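Local coordinates for uncharacterized protein (Bacteroides eggerthii DSM 20697, PDB 4ECO) that is of unknown function but, as a leucine-rich repeat protein, probably offers its curved solenoid as a surface for binding other proteins, at residues E274-V280 with K306-I312; L291-Q296 with L317-V322. One frame throughout, in Å; residues are numbered along the deposited sequence.

Interaction 1: E274-V280 with K306-I312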
loop_
_atom_site.group_PDB
_atom_site.type_symbol
_atom_site.label_atom_id
_atom_site.label_comp_id
_atom_site.label_asym_id
_atom_site.label_seq_id
_atom_site.Cartn_x
_atom_site.Cartn_y
_atom_site.Cartn_z
ATOM N N GLU A 274 22.450 11.338 9.157
ATOM C CA GLU A 274 21.099 11.873 9.291
ATOM C C GLU A 274 20.055 11.299 8.314
ATOM O O GLU A 274 19.003 11.932 8.133
ATOM C CB GLU A 274 21.163 13.408 9.098
ATOM C CG GLU A 274 21.902 14.169 10.196
ATOM C CD GLU A 274 21.235 14.206 11.559
ATOM O OE1 GLU A 274 19.998 13.994 11.636
ATOM O OE2 GLU A 274 21.952 14.487 12.549
HETATM N N MSE A 275 20.283 10.094 7.752
HETATM C CA MSE A 275 19.323 9.482 6.803
HETATM C C MSE A 275 17.981 9.206 7.505
HETATM O O MSE A 275 17.985 8.682 8.616
HETATM C CB MSE A 275 19.914 8.192 6.193
HETATM C CG MSE A 275 18.983 7.492 5.199
HETATM SE SE MSE A 275 19.817 5.954 4.377
HETATM C CE MSE A 275 20.204 4.909 5.918
ATOM N N GLN A 276 16.857 9.592 6.870
ATOM C CA GLN A 276 15.490 9.446 7.407
ATOM C C GLN A 276 14.682 8.462 6.582
ATOM O O GLN A 276 14.053 7.572 7.148
ATOM C CB GLN A 276 14.756 10.803 7.475
ATOM C CG GLN A 276 15.457 11.823 8.368
ATOM C CD GLN A 276 14.715 13.114 8.540
ATOM O OE1 GLN A 276 14.254 13.734 7.587
ATOM N NE2 GLN A 276 14.692 13.609 9.761
ATOM N N LEU A 277 14.695 8.611 5.254
ATOM C CA LEU A 277 14.001 7.690 4.344
ATOM C C LEU A 277 15.033 6.744 3.693
ATOM O O LEU A 277 16.085 7.193 3.207
ATOM C CB LEU A 277 13.195 8.478 3.279
ATOM C CG LEU A 277 12.389 7.690 2.225
ATOM C CD1 LEU A 277 11.207 8.507 1.728
ATOM C CD2 LEU A 277 13.278 7.238 1.030
ATOM N N ILE A 278 14.714 5.448 3.661
ATOM C CA ILE A 278 15.565 4.470 3.005
ATOM C C ILE A 278 14.677 3.542 2.176
ATOM O O ILE A 278 13.821 2.857 2.722
ATOM C CB ILE A 278 16.532 3.692 3.936
ATOM C CG1 ILE A 278 17.429 2.746 3.095
ATOM C CG2 ILE A 278 15.813 2.975 5.094
ATOM C CD1 ILE A 278 18.575 2.143 3.772
ATOM N N ASN A 279 14.872 3.547 0.861
ATOM C CA ASN A 279 14.150 2.669 -0.039
ATOM C C ASN A 279 15.143 1.647 -0.592
ATOM O O ASN A 279 16.039 1.997 -1.361
ATOM C CB ASN A 279 13.457 3.481 -1.143
ATOM C CG ASN A 279 12.452 2.714 -1.966
ATOM O OD1 ASN A 279 12.621 1.534 -2.277
ATOM N ND2 ASN A 279 11.370 3.377 -2.327
ATOM N N VAL A 280 15.025 0.402 -0.150
ATOM C CA VAL A 280 15.919 -0.685 -0.574
ATOM C C VAL A 280 15.060 -1.835 -1.115
ATOM O O VAL A 280 15.418 -3.015 -0.985
ATOM C CB VAL A 280 16.917 -1.150 0.537
ATOM C CG1 VAL A 280 18.056 -0.135 0.713
ATOM C CG2 VAL A 280 16.207 -1.420 1.871
ATOM N N LYS A 306 17.835 7.655 13.606
ATOM C CA LYS A 306 17.353 8.752 12.757
ATOM C C LYS A 306 16.323 8.317 11.708
ATOM O O LYS A 306 15.488 9.142 11.341
ATOM C CB LYS A 306 18.528 9.458 12.036
ATOM C CG LYS A 306 19.572 10.111 12.955
ATOM C CD LYS A 306 19.059 11.346 13.682
ATOM C CE LYS A 306 20.100 11.951 14.592
ATOM N NZ LYS A 306 19.576 13.138 15.337
ATOM N N ILE A 307 16.396 7.063 11.207
ATOM C CA ILE A 307 15.528 6.529 10.143
ATOM C C ILE A 307 14.059 6.628 10.567
ATOM O O ILE A 307 13.709 6.316 11.703
ATOM C CB ILE A 307 15.947 5.074 9.787
ATOM C CG1 ILE A 307 17.376 5.077 9.155
ATOM C CG2 ILE A 307 14.942 4.419 8.845
ATOM C CD1 ILE A 307 18.139 3.772 9.119
ATOM N N GLN A 308 13.219 7.108 9.653
ATOM C CA GLN A 308 11.789 7.340 9.868
ATOM C C GLN A 308 10.915 6.517 8.923
ATOM O O GLN A 308 9.776 6.211 9.282
ATOM C CB GLN A 308 11.465 8.843 9.686
ATOM C CG GLN A 308 12.031 9.724 10.799
ATOM C CD GLN A 308 11.833 11.214 10.624
ATOM O OE1 GLN A 308 11.675 11.739 9.525
ATOM N NE2 GLN A 308 11.949 11.953 11.719
ATOM N N ILE A 309 11.420 6.214 7.696
ATOM C CA ILE A 309 10.685 5.476 6.651
ATOM C C ILE A 309 11.562 4.372 6.088
ATOM O O ILE A 309 12.686 4.636 5.695
ATOM C CB ILE A 309 10.189 6.426 5.510
ATOM C CG1 ILE A 309 9.476 7.683 6.073
ATOM C CG2 ILE A 309 9.311 5.676 4.493
ATOM C CD1 ILE A 309 9.427 8.858 5.142
ATOM N N ILE A 310 11.027 3.151 6.019
ATOM C CA ILE A 310 11.702 1.991 5.439
ATOM C C ILE A 310 10.805 1.366 4.355
ATOM O O ILE A 310 9.694 0.915 4.646
ATOM C CB ILE A 310 12.110 0.922 6.511
ATOM C CG1 ILE A 310 13.064 1.504 7.584
ATOM C CG2 ILE A 310 12.731 -0.302 5.831
ATOM C CD1 ILE A 310 13.468 0.576 8.727
ATOM N N TYR A 311 11.287 1.353 3.114
ATOM C CA TYR A 311 10.632 0.655 2.013
ATOM C C TYR A 311 11.503 -0.569 1.752
ATOM O O TYR A 311 12.626 -0.406 1.253
ATOM C CB TYR A 311 10.433 1.545 0.756
ATOM C CG TYR A 311 9.525 2.743 0.923
ATOM C CD1 TYR A 311 8.156 2.584 1.126
ATOM C CD2 TYR A 311 10.019 4.041 0.806
ATOM C CE1 TYR A 311 7.311 3.686 1.265
ATOM C CE2 TYR A 311 9.179 5.146 0.902
ATOM C CZ TYR A 311 7.823 4.965 1.132
ATOM O OH TYR A 311 6.983 6.052 1.214
ATOM N N ILE A 312 11.065 -1.770 2.193
ATOM C CA ILE A 312 11.924 -2.944 2.041
ATOM C C ILE A 312 11.119 -4.124 1.399
ATOM O O ILE A 312 11.529 -5.295 1.494
ATOM C CB ILE A 312 12.621 -3.313 3.398
ATOM C CG1 ILE A 312 13.779 -4.313 3.208
ATOM C CG2 ILE A 312 11.637 -3.717 4.509
ATOM C CD1 ILE A 312 14.942 -4.155 4.155
HETATM O O HOH W 1 16.159 11.992 11.554
#

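Interaction 2: L291-Q296 with L317-V322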
loop_
_atom_site.group_PDB
_atom_site.type_symbol
_atom_site.label_atom_id
_atom_site.label_comp_id
_atom_site.label_asym_id
_atom_site.label_seq_id
_atom_site.Cartn_x
_atom_site.Cartn_y
_atom_site.Cartn_z
ATOM N N LEU A 291 20.215 -9.383 4.018
ATOM C CA LEU A 291 19.416 -8.167 4.124
ATOM C C LEU A 291 19.026 -7.939 5.592
ATOM O O LEU A 291 19.082 -6.792 6.044
ATOM C CB LEU A 291 18.194 -8.235 3.210
ATOM C CG LEU A 291 17.459 -6.914 2.958
ATOM C CD1 LEU A 291 18.307 -5.947 2.169
ATOM C CD2 LEU A 291 16.165 -7.145 2.253
ATOM N N LYS A 292 18.723 -9.027 6.354
ATOM C CA LYS A 292 18.402 -8.966 7.787
ATOM C C LYS A 292 19.595 -8.378 8.540
ATOM O O LYS A 292 19.427 -7.507 9.399
ATOM C CB LYS A 292 18.031 -10.370 8.329
ATOM C CG LYS A 292 17.782 -10.466 9.854
ATOM C CD LYS A 292 18.266 -11.798 10.427
ATOM C CE LYS A 292 19.588 -11.722 11.187
ATOM N NZ LYS A 292 19.447 -11.142 12.567
ATOM N N ASP A 293 20.804 -8.837 8.178
ATOM C CA ASP A 293 22.076 -8.398 8.745
ATOM C C ASP A 293 22.385 -6.924 8.386
ATOM O O ASP A 293 22.805 -6.179 9.272
ATOM C CB ASP A 293 23.206 -9.329 8.282
ATOM C CG ASP A 293 23.182 -10.698 8.958
ATOM O OD1 ASP A 293 22.607 -10.809 10.077
ATOM O OD2 ASP A 293 23.781 -11.652 8.397
ATOM N N ASP A 294 22.128 -6.500 7.131
ATOM C CA ASP A 294 22.341 -5.109 6.698
ATOM C C ASP A 294 21.358 -4.175 7.426
ATOM O O ASP A 294 21.780 -3.106 7.895
ATOM C CB ASP A 294 22.215 -4.951 5.170
ATOM C CG ASP A 294 23.309 -5.617 4.347
ATOM O OD1 ASP A 294 24.513 -5.503 4.735
ATOM O OD2 ASP A 294 22.985 -6.164 3.267
ATOM N N TRP A 295 20.064 -4.595 7.551
ATOM C CA TRP A 295 19.036 -3.850 8.297
ATOM C C TRP A 295 19.480 -3.731 9.765
ATOM O O TRP A 295 19.479 -2.607 10.294
ATOM C CB TRP A 295 17.652 -4.521 8.171
ATOM C CG TRP A 295 16.486 -3.819 8.838
ATOM C CD1 TRP A 295 16.524 -2.701 9.620
ATOM C CD2 TRP A 295 15.102 -4.242 8.814
ATOM N NE1 TRP A 295 15.254 -2.389 10.070
ATOM C CE2 TRP A 295 14.367 -3.320 9.599
ATOM C CE3 TRP A 295 14.414 -5.315 8.209
ATOM C CZ2 TRP A 295 12.979 -3.439 9.795
ATOM C CZ3 TRP A 295 13.041 -5.416 8.384
ATOM C CH2 TRP A 295 12.338 -4.488 9.170
ATOM N N GLN A 296 19.948 -4.861 10.382
ATOM C CA GLN A 296 20.392 -4.883 11.776
ATOM C C GLN A 296 21.501 -3.886 11.989
ATOM O O GLN A 296 21.454 -3.112 12.951
ATOM C CB GLN A 296 20.839 -6.288 12.215
ATOM C CG GLN A 296 20.918 -6.425 13.739
ATOM C CD GLN A 296 20.876 -7.849 14.248
ATOM O OE1 GLN A 296 19.885 -8.597 14.111
ATOM N NE2 GLN A 296 21.920 -8.207 14.947
ATOM N N LEU A 317 13.590 -11.328 2.790
ATOM C CA LEU A 317 13.622 -11.403 4.258
ATOM C C LEU A 317 12.822 -12.572 4.815
ATOM O O LEU A 317 11.654 -12.711 4.462
ATOM C CB LEU A 317 13.069 -10.125 4.897
ATOM C CG LEU A 317 13.842 -8.841 4.745
ATOM C CD1 LEU A 317 12.959 -7.647 5.145
ATOM C CD2 LEU A 317 15.131 -8.887 5.552
ATOM N N LYS A 318 13.433 -13.405 5.681
ATOM C CA LYS A 318 12.714 -14.511 6.329
ATOM C C LYS A 318 12.278 -14.080 7.728
ATOM O O LYS A 318 11.344 -14.645 8.274
ATOM C CB LYS A 318 13.542 -15.808 6.370
ATOM C CG LYS A 318 13.469 -16.601 5.072
ATOM C CD LYS A 318 14.495 -17.704 5.083
ATOM C CE LYS A 318 14.769 -18.248 3.705
ATOM N NZ LYS A 318 16.094 -18.938 3.647
ATOM N N THR A 319 12.924 -13.042 8.276
ATOM C CA THR A 319 12.612 -12.457 9.588
ATOM C C THR A 319 13.255 -11.063 9.661
ATOM O O THR A 319 14.007 -10.680 8.767
ATOM C CB THR A 319 13.071 -13.383 10.767
ATOM O OG1 THR A 319 12.450 -12.986 12.004
ATOM C CG2 THR A 319 14.583 -13.437 10.929
ATOM N N PHE A 320 12.948 -10.327 10.737
ATOM C CA PHE A 320 13.479 -9.005 11.058
ATOM C C PHE A 320 14.711 -9.134 11.906
ATOM O O PHE A 320 14.851 -10.164 12.575
ATOM C CB PHE A 320 12.424 -8.188 11.859
ATOM C CG PHE A 320 11.170 -7.711 11.170
ATOM C CD1 PHE A 320 10.997 -7.880 9.800
ATOM C CD2 PHE A 320 10.177 -7.060 11.884
ATOM C CE1 PHE A 320 9.853 -7.417 9.164
ATOM C CE2 PHE A 320 9.027 -6.601 11.245
ATOM C CZ PHE A 320 8.875 -6.781 9.887
ATOM N N PRO A 321 15.540 -8.058 12.036
ATOM C CA PRO A 321 16.640 -8.091 13.016
ATOM C C PRO A 321 16.120 -8.299 14.457
ATOM O O PRO A 321 14.917 -8.119 14.724
ATOM C CB PRO A 321 17.264 -6.700 12.861
ATOM C CG PRO A 321 16.897 -6.276 11.487
ATOM C CD PRO A 321 15.503 -6.749 11.351
ATOM N N VAL A 322 17.025 -8.664 15.380
ATOM C CA VAL A 322 16.766 -8.908 16.811
ATOM C C VAL A 322 16.015 -7.703 17.446
ATOM O O VAL A 322 16.286 -6.549 17.071
ATOM C CB VAL A 322 18.113 -9.183 17.523
ATOM C CG1 VAL A 322 17.937 -9.359 19.031
ATOM C CG2 VAL A 322 18.806 -10.399 16.913
#

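Interaction 1: E274-V280 with K306-I312
Successive leucine-rich repeats stack by placing one short strand beside the next in parallel, and the strands 277-279 and 309-311, 4.9 Å apart at 3°, illustrate the rule. At the entrance, Glu274 OE1 makes a long salt bridge of 3.8 Å to Lys306 NZ. Met275, a selenomethionine here, touches Ile307 and also meets Leu298 of helix 288-300. Gln276 O then accepts two hydrogen bonds, from Gln308 N (2.7 Å) and Ile309 N (3.0 Å), while a water links its NE2 to Lys306 O and Arg142 holds its OE1. Leu277 shares one face of the sheet with Ile309 and Tyr311, whose hydroxyl bonds to Arg142 O. Ile278 packs on the other face, against Ile307 and Ile310; Ile278 N donates to Ile309 O and Ile278 O accepts from Tyr311 N, both at 3.0 Å. Asn279 ND2 comes within 3.5 Å of Tyr311 CD2. The ladder finishes where Val280 N donates to Tyr311 O at 2.9 Å and Val280 CG2 meets Ile312 CD1 at 3.8 Å.

Interaction 2: L291-Q296 with L317-V322
On the convex side of a leucine-rich repeat solenoid, neighbouring repeats can pack together although their secondary structure differs. Here helix 288-300 of one repeat meets an irregular segment, 317-322, that leads into the short helix 323-326 of the following one. Pro321 is the centre of the fit. Pro321 CD sits over a face of the Trp295 indole, 3.8 Å from the centroid of the six-membered ring and 22° off the normal, a CH-pi contact, and Pro321 CG lies 3.5 Å from Lys292 O on the helix backbone. Trp295 reaches further into the interior: Leu317 CD1 meets the ring edge at Trp295 CZ3 (3.9 Å), and the Phe320 ring lies obliquely against it, with centroids 4.9 Å apart and planes at 56°. Strand 334-336 contributes Leu335, which touches both aromatic side chains. Leu317, the third major contributor, also packs its CG against Leu291 CD2 at 3.8 Å, extending the apolar seam along the helix toward its N-terminal end. On the outer side, Lys292 lays its aliphatic chain near Thr319 and Phe320 and gives a hydrogen bond from NZ to Gln296 OE1 (3.0 Å). Gln296 OE1 also accepts from Val322 N at 3.1 Å, and Val322 holds the N-cap position of helix 323-326. Aromatic, aliphatic and proline groups thus make most of the contact, whereas a single side-chain oxygen, shared between an ammonium group and a backbone NH, links the start of one repeat's helix to the helix of its predecessor.

Followed from the N terminus, the chain runs through strand 277-279, climbs into helix 288-300, returns as strand 309-311 and continues into the loop before helix 323-326. Interaction 1 closes the first circuit, a beta-alpha-beta unit, by pairing its two strands; interaction 2 closes the next, from the helix to the loop after the second strand. Their segments alternate along the sequence, so the closures cross rather than nest. They also touch: Ile310 CD1 lies 3.7 Å from Trp295 NE1, and Ile312 CD1 is equally far from Leu291 CD2. The example shows how neighbouring repeats are joined twice, through the sheet and across the helical side, with one hydrophobic interior between.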